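Probable sugar ABC transporter, sugar-binding protein (Streptococcus pneumoniae, PDB 2W7Y) binds the blood group A-trisaccharide as a solute-binding protein and probably delivers such glycans to an ABC transporter for uptake. Local coordinates at residues K57-L62 with E343-N348; D64-E69 with V75-T80. One frame throughout, in Å; residues are numbered along the deposited sequence.

Contact 1: K57-L62 with E343-N348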
loop_
_atom_site.group_PDB
_atom_site.type_symbol
_atom_site.label_atom_id
_atom_site.label_comp_id
_atom_site.label_asym_id
_atom_site.label_seq_id
_atom_site.Cartn_x
_atom_site.Cartn_y
_atom_site.Cartn_z
ATOM N N LYS A 57 12.900 5.371 -12.961
ATOM C CA LYS A 57 13.328 6.115 -14.141
ATOM C C LYS A 57 12.142 6.433 -15.054
ATOM O O LYS A 57 12.034 7.548 -15.574
ATOM C CB LYS A 57 14.389 5.313 -14.904
ATOM C CG LYS A 57 15.456 6.154 -15.591
ATOM C CD LYS A 57 15.027 6.611 -16.967
ATOM C CE LYS A 57 15.966 7.667 -17.510
ATOM N NZ LYS A 57 15.562 8.083 -18.874
ATOM N N THR A 58 11.263 5.447 -15.248
ATOM C CA THR A 58 10.026 5.630 -16.004
ATOM C C THR A 58 9.188 6.761 -15.401
ATOM O O THR A 58 8.714 7.637 -16.128
ATOM C CB THR A 58 9.194 4.331 -16.049
ATOM O OG1 THR A 58 9.983 3.272 -16.608
ATOM C CG2 THR A 58 7.935 4.515 -16.887
HETATM N N MSE A 59 9.029 6.741 -14.078
HETATM C CA MSE A 59 8.277 7.771 -13.361
HETATM C C MSE A 59 8.904 9.152 -13.517
HETATM O O MSE A 59 8.199 10.120 -13.790
HETATM C CB MSE A 59 8.161 7.428 -11.874
HETATM C CG MSE A 59 7.346 6.196 -11.565
HETATM SE SE MSE A 59 5.473 6.346 -12.068
HETATM C CE MSE A 59 4.837 4.909 -10.962
ATOM N N ARG A 60 10.226 9.229 -13.338
ATOM C CA ARG A 60 10.980 10.478 -13.510
ATOM C C ARG A 60 10.887 11.020 -14.938
ATOM O O ARG A 60 10.888 12.237 -15.142
ATOM C CB ARG A 60 12.453 10.307 -13.106
ATOM C CG ARG A 60 12.682 10.087 -11.613
ATOM C CD ARG A 60 14.144 10.294 -11.203
ATOM N NE ARG A 60 15.072 9.377 -11.867
ATOM C CZ ARG A 60 15.403 8.169 -11.418
ATOM N NH1 ARG A 60 14.882 7.699 -10.293
ATOM N NH2 ARG A 60 16.260 7.425 -12.104
ATOM N N ASP A 61 10.809 10.118 -15.915
ATOM C CA ASP A 61 10.593 10.505 -17.315
ATOM C C ASP A 61 9.215 11.131 -17.508
ATOM O O ASP A 61 9.074 12.111 -18.238
ATOM C CB ASP A 61 10.776 9.311 -18.260
ATOM C CG ASP A 61 12.237 8.928 -18.453
ATOM O OD1 ASP A 61 13.124 9.748 -18.137
ATOM O OD2 ASP A 61 12.497 7.801 -18.926
ATOM N N LEU A 62 8.213 10.557 -16.846
ATOM C CA LEU A 62 6.852 11.096 -16.818
ATOM C C LEU A 62 6.792 12.512 -16.244
ATOM O O LEU A 62 6.057 13.354 -16.752
ATOM C CB LEU A 62 5.931 10.171 -16.006
ATOM C CG LEU A 62 4.928 9.215 -16.674
ATOM C CD1 LEU A 62 5.450 8.582 -17.955
ATOM C CD2 LEU A 62 4.481 8.140 -15.679
ATOM N N GLU A 343 1.526 -0.495 -18.170
ATOM C CA GLU A 343 2.408 -1.252 -19.074
ATOM C C GLU A 343 3.907 -1.169 -18.758
ATOM O O GLU A 343 4.609 -2.178 -18.837
ATOM C CB GLU A 343 2.167 -0.847 -20.532
ATOM C CG GLU A 343 0.795 -1.217 -21.081
ATOM C CD GLU A 343 0.685 -1.003 -22.581
ATOM O OE1 GLU A 343 -0.013 -1.801 -23.243
ATOM O OE2 GLU A 343 1.294 -0.045 -23.106
ATOM N N LYS A 344 4.396 0.028 -18.437
ATOM C CA LYS A 344 5.817 0.240 -18.138
ATOM C C LYS A 344 6.088 0.139 -16.642
ATOM O O LYS A 344 6.962 -0.615 -16.206
ATOM C CB LYS A 344 6.292 1.593 -18.678
ATOM C CG LYS A 344 6.956 1.531 -20.043
ATOM C CD LYS A 344 5.946 1.384 -21.168
ATOM C CE LYS A 344 6.628 1.005 -22.473
ATOM N NZ LYS A 344 7.290 -0.331 -22.391
ATOM N N VAL A 345 5.348 0.926 -15.869
ATOM C CA VAL A 345 5.279 0.760 -14.429
ATOM C C VAL A 345 4.371 -0.445 -14.253
ATOM O O VAL A 345 3.301 -0.505 -14.850
ATOM C CB VAL A 345 4.638 2.002 -13.755
ATOM C CG1 VAL A 345 4.600 1.845 -12.241
ATOM C CG2 VAL A 345 5.361 3.285 -14.175
ATOM N N GLY A 346 4.786 -1.429 -13.476
ATOM C CA GLY A 346 3.940 -2.616 -13.345
ATOM C C GLY A 346 2.941 -2.452 -12.222
ATOM O O GLY A 346 2.942 -3.235 -11.284
ATOM N N ALA A 347 2.092 -1.429 -12.316
ATOM C CA ALA A 347 1.140 -1.110 -11.252
ATOM C C ALA A 347 -0.307 -1.022 -11.738
ATOM O O ALA A 347 -0.566 -0.983 -12.942
ATOM C CB ALA A 347 1.550 0.175 -10.557
ATOM N N ASN A 348 -1.241 -1.015 -10.786
ATOM C CA ASN A 348 -2.668 -0.880 -11.071
ATOM C C ASN A 348 -3.062 0.599 -11.199
ATOM O O ASN A 348 -2.990 1.351 -10.225
ATOM C CB ASN A 348 -3.505 -1.580 -9.991
ATOM C CG ASN A 348 -4.993 -1.657 -10.344
ATOM O OD1 ASN A 348 -5.373 -1.692 -11.515
ATOM N ND2 ASN A 348 -5.836 -1.704 -9.323
HETATM O O HOH W 1 9.525 0.763 -15.695
#

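Contact 2: D64-E69 with V75-T80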
loop_
_atom_site.group_PDB
_atom_site.type_symbol
_atom_site.label_atom_id
_atom_site.label_comp_id
_atom_site.label_asym_id
_atom_site.label_seq_id
_atom_site.Cartn_x
_atom_site.Cartn_y
_atom_site.Cartn_z
ATOM N N ASP A 64 9.395 15.032 -15.728
ATOM C CA ASP A 64 10.091 16.130 -16.410
ATOM C C ASP A 64 9.628 16.327 -17.857
ATOM O O ASP A 64 9.992 17.306 -18.506
ATOM C CB ASP A 64 11.627 16.022 -16.282
ATOM C CG ASP A 64 12.164 14.669 -16.685
ATOM O OD1 ASP A 64 11.499 13.961 -17.465
ATOM O OD2 ASP A 64 13.267 14.316 -16.217
ATOM N N LYS A 65 8.816 15.388 -18.334
ATOM C CA LYS A 65 8.071 15.520 -19.580
ATOM C C LYS A 65 6.898 16.489 -19.385
ATOM O O LYS A 65 6.553 17.249 -20.296
ATOM C CB LYS A 65 7.606 14.132 -20.028
ATOM C CG LYS A 65 6.448 14.058 -21.011
ATOM C CD LYS A 65 6.239 12.598 -21.402
ATOM C CE LYS A 65 4.769 12.239 -21.525
ATOM N NZ LYS A 65 4.573 10.760 -21.594
ATOM N N PHE A 66 6.301 16.455 -18.193
ATOM C CA PHE A 66 5.308 17.451 -17.778
ATOM C C PHE A 66 5.953 18.835 -17.653
ATOM O O PHE A 66 5.361 19.836 -18.052
ATOM C CB PHE A 66 4.648 17.045 -16.449
ATOM C CG PHE A 66 3.703 18.082 -15.891
ATOM C CD1 PHE A 66 2.359 18.080 -16.248
ATOM C CD2 PHE A 66 4.155 19.054 -15.004
ATOM C CE1 PHE A 66 1.483 19.026 -15.738
ATOM C CE2 PHE A 66 3.282 20.015 -14.490
ATOM C CZ PHE A 66 1.946 19.998 -14.858
ATOM N N ALA A 67 7.165 18.877 -17.100
ATOM C CA ALA A 67 7.912 20.122 -16.933
ATOM C C ALA A 67 8.204 20.816 -18.268
ATOM O O ALA A 67 8.064 22.036 -18.381
ATOM C CB ALA A 67 9.198 19.866 -16.165
ATOM N N GLU A 68 8.597 20.031 -19.272
ATOM C CA GLU A 68 8.888 20.545 -20.615
ATOM C C GLU A 68 7.618 20.974 -21.355
ATOM O O GLU A 68 7.650 21.859 -22.214
ATOM C CB GLU A 68 9.657 19.503 -21.436
ATOM C CG GLU A 68 11.093 19.258 -20.968
ATOM C CD GLU A 68 11.971 20.503 -21.041
ATOM O OE1 GLU A 68 12.047 21.126 -22.128
ATOM O OE2 GLU A 68 12.588 20.854 -20.008
ATOM N N GLU A 69 6.508 20.330 -21.001
ATOM C CA GLU A 69 5.180 20.635 -21.524
ATOM C C GLU A 69 4.704 22.004 -21.038
ATOM O O GLU A 69 3.841 22.628 -21.659
ATOM C CB GLU A 69 4.215 19.557 -21.033
ATOM C CG GLU A 69 3.027 19.258 -21.910
ATOM C CD GLU A 69 2.241 18.073 -21.381
ATOM O OE1 GLU A 69 2.346 16.978 -21.976
ATOM O OE2 GLU A 69 1.541 18.226 -20.351
ATOM N N VAL A 75 5.378 29.559 -14.434
ATOM C CA VAL A 75 5.740 28.734 -13.280
ATOM C C VAL A 75 6.410 27.453 -13.771
ATOM O O VAL A 75 5.865 26.753 -14.629
ATOM C CB VAL A 75 4.505 28.381 -12.401
ATOM C CG1 VAL A 75 4.923 27.581 -11.165
ATOM C CG2 VAL A 75 3.747 29.639 -11.986
ATOM N N GLU A 76 7.591 27.152 -13.237
ATOM C CA GLU A 76 8.312 25.949 -13.649
ATOM C C GLU A 76 8.134 24.785 -12.672
ATOM O O GLU A 76 8.096 24.968 -11.453
ATOM C CB GLU A 76 9.795 26.236 -13.932
ATOM C CG GLU A 76 10.735 26.145 -12.736
ATOM C CD GLU A 76 12.197 26.035 -13.145
ATOM O OE1 GLU A 76 12.648 26.848 -13.985
ATOM O OE2 GLU A 76 12.897 25.140 -12.621
ATOM N N PHE A 77 8.018 23.591 -13.237
ATOM C CA PHE A 77 7.807 22.372 -12.479
ATOM C C PHE A 77 9.155 21.759 -12.112
ATOM O O PHE A 77 10.015 21.559 -12.978
ATOM C CB PHE A 77 6.963 21.398 -13.307
ATOM C CG PHE A 77 6.549 20.160 -12.565
ATOM C CD1 PHE A 77 5.537 20.210 -11.610
ATOM C CD2 PHE A 77 7.161 18.942 -12.829
ATOM C CE1 PHE A 77 5.150 19.068 -10.927
ATOM C CE2 PHE A 77 6.773 17.793 -12.146
ATOM C CZ PHE A 77 5.764 17.862 -11.199
ATOM N N LYS A 78 9.337 21.481 -10.823
ATOM C CA LYS A 78 10.594 20.929 -10.320
ATOM C C LYS A 78 10.390 19.638 -9.515
ATOM O O LYS A 78 10.046 19.689 -8.332
ATOM C CB LYS A 78 11.366 21.978 -9.504
ATOM C CG LYS A 78 12.735 21.518 -8.998
ATOM C CD LYS A 78 13.718 21.306 -10.141
ATOM C CE LYS A 78 15.005 20.656 -9.666
ATOM N NZ LYS A 78 15.970 20.483 -10.791
ATOM N N PRO A 79 10.598 18.476 -10.163
ATOM C CA PRO A 79 10.561 17.208 -9.447
ATOM C C PRO A 79 11.823 17.016 -8.596
ATOM O O PRO A 79 12.947 17.213 -9.078
ATOM C CB PRO A 79 10.492 16.160 -10.568
ATOM C CG PRO A 79 10.328 16.926 -11.857
ATOM C CD PRO A 79 10.876 18.288 -11.597
ATOM N N THR A 80 11.616 16.649 -7.334
ATOM C CA THR A 80 12.699 16.413 -6.395
ATOM C C THR A 80 12.575 14.996 -5.842
ATOM O O THR A 80 11.675 14.718 -5.044
ATOM C CB THR A 80 12.690 17.448 -5.242
ATOM O OG1 THR A 80 12.675 18.774 -5.787
ATOM C CG2 THR A 80 13.918 17.287 -4.360
#

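Contact 1: K57-L62 with E343-N348
M59, a selenomethionine, reaches V345 with the end of its side chain: CE lies 3.3 Å from V345 CG1, and SE lies 3.7 Å from V345 CG2. The chain leaves the helix with CG anti to the carbonyl carbon (chi1 -66°), bends at chi2 (-64°), then runs out extended to the methyl, crossing the valine at about a right angle. V345 thus turns both methyls to one selenomethionine, CG1 to CE alone and CG2 to CE and SE together. On the residue just before, T58 holds CG2 anti to its own nitrogen, where the methyl meets K344 CB at 3.8 Å and V345 CG2 at 3.9 Å. Helix 54-69 is joined here to the loop that follows helix 335-343 in this solute-binding protein, and two residues past V345 the loop reaches the glycan pocket, where A347 touches the bound galactose, while the M59 side chain stops about 6 Å from it. The T58 hydroxyl serves the polar side. OG1 bonds to the carbonyl of P54 in the preceding turn and, at 2.7 Å, to a water, which donates to K344 O at 3.0 Å and so bridges helix and loop.

Contact 2: D64-E69 with V75-T80
F66 and F77 both place CG anti to the backbone nitrogen (chi1 175° and -174°), and these torsions carry the two rings from helix and strand into an edge-to-face, T-shaped pair. The F66 ring presents its CD2-CE2 edge to a face of F77, with CD2 3.6 Å from F77 CG and CE2 3.7 Å from F77 CD1. Ring centroids lie 4.8 Å apart and the planes stand at 73°. A67 adds its methyl beside the same phenylalanine, near the plane of the ring: CB is 3.9 Å from F77 CB and 3.7 Å from F77 O. Strand 39-44, helix 54-69 and strand 76-81 form a beta-alpha-beta crossover, the last strand lying at the edge of a four-stranded mixed sheet, parallel to 39-44; helix 64-69 runs nearly antiparallel to strand 76-80, the axes 7.6 Å apart at closest approach. The strand alternates accordingly, F77 and P79 directed to the helix and K78 to the other side. P79 sits at the earlier turn, its CG 4.4 Å from D64 N. F328 also meets both phenylalanines, edge-to-face with F66, and F42 meets F77, so the aromatic cluster extends onto helix 319-332 and strand 39-44.

Contacts 1 and 2 share helix 54-69 and lie on the same side of the chain's centre, their own centres 16 Å apart. Along the chain the order is 57-62, 64-69, 75-80 and, much later, 343-348, so contact 2 is a local helix-to-strand return while contact 1 joins segments 281 residues apart. The earlier part of the helix, at contact 1, lies toward the glycan; the later part, at contact 2, rests against the outer strand of the four-stranded sheet. Between them Y331 of helix 319-332 lies against the shared helix, its hydroxyl hydrogen-bonded to L62 O and its ring meeting that of F66. One helix thus connects the sheet with a loop that reaches the sugar.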